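Alpha-rhamnosidase (Dictyoglomus thermophilum, PDB 6I60) probably hydrolyses terminal non-reducing alpha-L-rhamnose residues from alpha-L-rhamnosides, as a glycoside hydrolase. Local coordinates at residues A[366-377]-A[428-439]. Numbering follows the deposited sequence.
Sequences YDFGQNYTGWIK and EPRFTYHGFRYV
Arg437 turns its CG away from the backbone N (chi1 -175°) and runs extended to NE, while Asp367 likewise sets CG anti to its own N; NE thereby reaches Asp367 OD1 at 3.0 Å in a salt bridge. The approach is on the syn side of the carboxylate and within the guanidinium plane, the two planes lying 39° apart. OD1 takes a second bond from Gly369 N, which meets it from above the carboxylate plane and makes an Asx turn at the corner of the chain. Strand 371-373, between two corners of its chain, runs antiparallel to 434-436 (167° between the short segments), with Tyr372 N and Phe436 O 2.9 Å apart in one of the paired bonds; Tyr366 and Val439 form another hydrogen-bonded pair. Within the concanavalin-like domain, the corners split this ladder into short strands, and Arg437 and Tyr438 form a classic beta bulge against the neighbouring strand 388-394. Phe436 meets Tyr372 obliquely, ring centroids 4.6 Å apart, and its CZ also touches Ile376 CG2 at 3.7 Å. Trp375 has Pro429 O 3.3 Å above its ring plane, over the centre, and Pro429 CD 3.7 Å from its CB. A leucine in place of Trp375 would probably leave Pro429 O without its flat cover and Glu428 without the weak edge bond from NE1 to OE2 (3.4 Å). Glu428 OE2 also forms a salt bridge with Lys456 on strand 453-458, whose backbone bonds Trp375.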
# COMPACT_ATOMS: atom_id res chain seq x y z
N TYR A 366 -2.74 -1.58 -29.63
CA TYR A 366 -2.56 -2.82 -28.89
C TYR A 366 -3.53 -2.87 -27.72
O TYR A 366 -3.87 -1.85 -27.12
CB TYR A 366 -1.13 -2.94 -28.37
CG TYR A 366 -0.12 -3.31 -29.43
CD1 TYR A 366 0.41 -2.35 -30.28
CD2 TYR A 366 0.31 -4.62 -29.58
CE1 TYR A 366 1.33 -2.68 -31.25
CE2 TYR A 366 1.23 -4.96 -30.55
CZ TYR A 366 1.74 -3.99 -31.38
OH TYR A 366 2.66 -4.32 -32.34
N ASP A 367 -3.99 -4.08 -27.40
CA ASP A 367 -4.84 -4.32 -26.24
C ASP A 367 -4.16 -5.34 -25.35
O ASP A 367 -3.82 -6.44 -25.81
CB ASP A 367 -6.23 -4.81 -26.67
CG ASP A 367 -7.15 -5.07 -25.49
OD1 ASP A 367 -6.80 -4.66 -24.37
OD2 ASP A 367 -8.21 -5.70 -25.69
N PHE A 368 -3.95 -4.98 -24.09
CA PHE A 368 -3.31 -5.88 -23.14
C PHE A 368 -4.31 -6.73 -22.36
O PHE A 368 -3.88 -7.60 -21.59
CB PHE A 368 -2.45 -5.08 -22.16
CG PHE A 368 -1.10 -4.71 -22.71
CD1 PHE A 368 -0.09 -5.65 -22.77
CD2 PHE A 368 -0.85 -3.43 -23.16
CE1 PHE A 368 1.15 -5.32 -23.27
CE2 PHE A 368 0.40 -3.09 -23.66
CZ PHE A 368 1.40 -4.04 -23.72
N GLY A 369 -5.61 -6.50 -22.54
CA GLY A 369 -6.62 -7.27 -21.84
C GLY A 369 -6.80 -6.94 -20.38
O GLY A 369 -7.60 -7.60 -19.70
N GLN A 370 -6.09 -5.94 -19.86
CA GLN A 370 -6.16 -5.61 -18.44
C GLN A 370 -5.70 -4.17 -18.26
O GLN A 370 -4.71 -3.75 -18.86
CB GLN A 370 -5.31 -6.56 -17.60
CG GLN A 370 -5.08 -6.10 -16.16
CD GLN A 370 -6.29 -6.34 -15.28
OE1 GLN A 370 -6.89 -7.42 -15.31
NE2 GLN A 370 -6.66 -5.33 -14.50
N ASN A 371 -6.44 -3.42 -17.45
CA ASN A 371 -6.06 -2.06 -17.08
C ASN A 371 -5.01 -2.13 -15.98
O ASN A 371 -5.32 -2.46 -14.83
CB ASN A 371 -7.29 -1.27 -16.63
CG ASN A 371 -7.05 0.22 -16.58
OD1 ASN A 371 -5.91 0.68 -16.57
ND2 ASN A 371 -8.13 0.99 -16.54
N TYR A 372 -3.76 -1.81 -16.33
CA TYR A 372 -2.67 -1.87 -15.37
C TYR A 372 -1.90 -0.56 -15.35
O TYR A 372 -2.34 0.44 -15.93
CB TYR A 372 -1.74 -3.05 -15.68
CG TYR A 372 -0.96 -2.91 -16.97
CD1 TYR A 372 -1.60 -2.97 -18.20
CD2 TYR A 372 0.42 -2.73 -16.96
CE1 TYR A 372 -0.90 -2.85 -19.39
CE2 TYR A 372 1.13 -2.62 -18.14
CZ TYR A 372 0.47 -2.67 -19.35
OH TYR A 372 1.18 -2.56 -20.52
N THR A 373 -0.74 -0.55 -14.69
CA THR A 373 0.05 0.66 -14.53
C THR A 373 1.50 0.39 -14.90
O THR A 373 2.01 -0.72 -14.73
CB THR A 373 -0.02 1.21 -13.11
OG1 THR A 373 0.22 0.15 -12.17
CG2 THR A 373 -1.37 1.81 -12.85
N GLY A 374 2.17 1.44 -15.38
CA GLY A 374 3.55 1.33 -15.79
C GLY A 374 3.81 1.92 -17.16
O GLY A 374 3.28 2.98 -17.50
N TRP A 375 4.61 1.22 -17.96
CA TRP A 375 4.95 1.68 -19.30
C TRP A 375 5.10 0.45 -20.19
O TRP A 375 4.81 -0.68 -19.78
CB TRP A 375 6.22 2.54 -19.28
CG TRP A 375 7.39 1.88 -18.61
CD1 TRP A 375 8.17 0.88 -19.12
CD2 TRP A 375 7.91 2.17 -17.31
NE1 TRP A 375 9.14 0.54 -18.22
CE2 TRP A 375 9.00 1.31 -17.10
CE3 TRP A 375 7.55 3.07 -16.30
CZ2 TRP A 375 9.75 1.33 -15.92
CZ3 TRP A 375 8.29 3.09 -15.13
CH2 TRP A 375 9.38 2.22 -14.95
N ILE A 376 5.55 0.67 -21.42
CA ILE A 376 5.78 -0.41 -22.37
C ILE A 376 7.21 -0.32 -22.87
O ILE A 376 7.88 0.71 -22.76
CB ILE A 376 4.79 -0.38 -23.55
CG1 ILE A 376 5.05 0.83 -24.44
CG2 ILE A 376 3.35 -0.37 -23.05
CD1 ILE A 376 4.86 0.54 -25.90
N LYS A 377 7.69 -1.44 -23.42
CA LYS A 377 8.98 -1.51 -24.09
C LYS A 377 8.75 -1.84 -25.55
O LYS A 377 8.04 -2.81 -25.87
CB LYS A 377 9.88 -2.56 -23.44
CG LYS A 377 11.15 -2.84 -24.23
CD LYS A 377 12.11 -3.71 -23.44
CE LYS A 377 12.58 -4.89 -24.27
NZ LYS A 377 11.73 -6.09 -24.07
N GLU A 428 12.34 1.97 -23.20
CA GLU A 428 11.34 2.06 -22.14
C GLU A 428 11.49 3.40 -21.43
O GLU A 428 12.61 3.86 -21.21
CB GLU A 428 11.48 0.92 -21.11
CG GLU A 428 12.12 -0.36 -21.62
CD GLU A 428 12.29 -1.40 -20.52
OE1 GLU A 428 13.30 -2.14 -20.55
OE2 GLU A 428 11.42 -1.47 -19.63
N PRO A 429 10.38 4.04 -21.09
CA PRO A 429 10.47 5.28 -20.30
C PRO A 429 10.97 4.99 -18.89
O PRO A 429 10.72 3.93 -18.32
CB PRO A 429 9.03 5.80 -20.28
CG PRO A 429 8.33 5.06 -21.38
CD PRO A 429 9.00 3.73 -21.48
N ARG A 430 11.68 5.97 -18.33
CA ARG A 430 12.30 5.83 -17.02
C ARG A 430 11.84 6.86 -16.00
O ARG A 430 12.06 6.64 -14.80
CB ARG A 430 13.83 5.91 -17.14
CG ARG A 430 14.29 7.05 -18.03
CD ARG A 430 15.76 7.38 -17.83
NE ARG A 430 16.66 6.31 -18.28
CZ ARG A 430 16.78 5.91 -19.55
NH1 ARG A 430 16.07 6.47 -20.51
NH2 ARG A 430 17.63 4.93 -19.84
N PHE A 431 11.22 7.95 -16.43
CA PHE A 431 10.84 9.04 -15.53
C PHE A 431 9.35 9.35 -15.61
O PHE A 431 8.93 10.50 -15.45
CB PHE A 431 11.66 10.29 -15.82
CG PHE A 431 13.12 10.15 -15.50
CD1 PHE A 431 13.53 9.56 -14.31
CD2 PHE A 431 14.09 10.60 -16.38
CE1 PHE A 431 14.87 9.42 -14.00
CE2 PHE A 431 15.44 10.47 -16.08
CZ PHE A 431 15.83 9.88 -14.89
N THR A 432 8.53 8.33 -15.86
CA THR A 432 7.08 8.51 -15.97
C THR A 432 6.41 7.15 -15.81
O THR A 432 7.06 6.10 -15.80
CB THR A 432 6.69 9.15 -17.30
OG1 THR A 432 5.26 9.19 -17.42
CG2 THR A 432 7.26 8.35 -18.46
N TYR A 433 5.09 7.19 -15.68
CA TYR A 433 4.28 5.97 -15.70
C TYR A 433 2.86 6.34 -16.08
O TYR A 433 2.41 7.47 -15.85
CB TYR A 433 4.33 5.24 -14.35
CG TYR A 433 3.43 5.80 -13.27
CD1 TYR A 433 2.15 5.30 -13.06
CD2 TYR A 433 3.88 6.82 -12.43
CE1 TYR A 433 1.34 5.80 -12.07
CE2 TYR A 433 3.07 7.33 -11.43
CZ TYR A 433 1.80 6.81 -11.25
OH TYR A 433 0.98 7.31 -10.26
N HIS A 434 2.16 5.39 -16.69
CA HIS A 434 0.79 5.60 -17.15
C HIS A 434 -0.10 4.46 -16.67
O HIS A 434 0.37 3.35 -16.42
CB HIS A 434 0.71 5.71 -18.68
CG HIS A 434 1.94 6.30 -19.31
ND1 HIS A 434 2.18 7.65 -19.33
CD2 HIS A 434 2.97 5.72 -19.96
CE1 HIS A 434 3.32 7.88 -19.96
NE2 HIS A 434 3.82 6.73 -20.35
N GLY A 435 -1.39 4.76 -16.54
CA GLY A 435 -2.39 3.75 -16.27
C GLY A 435 -3.23 3.53 -17.51
O GLY A 435 -3.84 4.46 -18.03
N PHE A 436 -3.27 2.29 -18.01
CA PHE A 436 -3.85 2.06 -19.32
C PHE A 436 -4.16 0.59 -19.50
O PHE A 436 -3.67 -0.27 -18.76
CB PHE A 436 -2.90 2.54 -20.43
CG PHE A 436 -1.57 1.85 -20.43
CD1 PHE A 436 -0.57 2.24 -19.55
CD2 PHE A 436 -1.31 0.80 -21.30
CE1 PHE A 436 0.66 1.60 -19.54
CE2 PHE A 436 -0.09 0.16 -21.30
CZ PHE A 436 0.90 0.56 -20.42
N ARG A 437 -4.98 0.31 -20.51
CA ARG A 437 -5.18 -1.03 -21.04
C ARG A 437 -4.78 -1.15 -22.49
O ARG A 437 -4.35 -2.22 -22.92
CB ARG A 437 -6.66 -1.44 -20.89
CG ARG A 437 -6.95 -2.88 -21.30
CD ARG A 437 -8.44 -3.12 -21.43
NE ARG A 437 -8.74 -4.37 -22.12
CZ ARG A 437 -9.87 -5.06 -21.98
NH1 ARG A 437 -10.82 -4.62 -21.16
NH2 ARG A 437 -10.06 -6.18 -22.66
N TYR A 438 -4.87 -0.06 -23.26
CA TYR A 438 -4.56 -0.05 -24.68
C TYR A 438 -3.39 0.89 -24.94
O TYR A 438 -3.09 1.79 -24.14
CB TYR A 438 -5.78 0.38 -25.51
CG TYR A 438 -7.08 -0.28 -25.09
CD1 TYR A 438 -7.87 0.27 -24.09
CD2 TYR A 438 -7.51 -1.45 -25.70
CE1 TYR A 438 -9.05 -0.33 -23.70
CE2 TYR A 438 -8.69 -2.06 -25.31
CZ TYR A 438 -9.46 -1.49 -24.32
OH TYR A 438 -10.64 -2.09 -23.93
N VAL A 439 -2.73 0.68 -26.07
CA VAL A 439 -1.56 1.44 -26.46
C VAL A 439 -1.65 1.74 -27.95
O VAL A 439 -1.92 0.84 -28.75
CB VAL A 439 -0.25 0.68 -26.14
CG1 VAL A 439 0.87 1.11 -27.07
CG2 VAL A 439 0.14 0.90 -24.69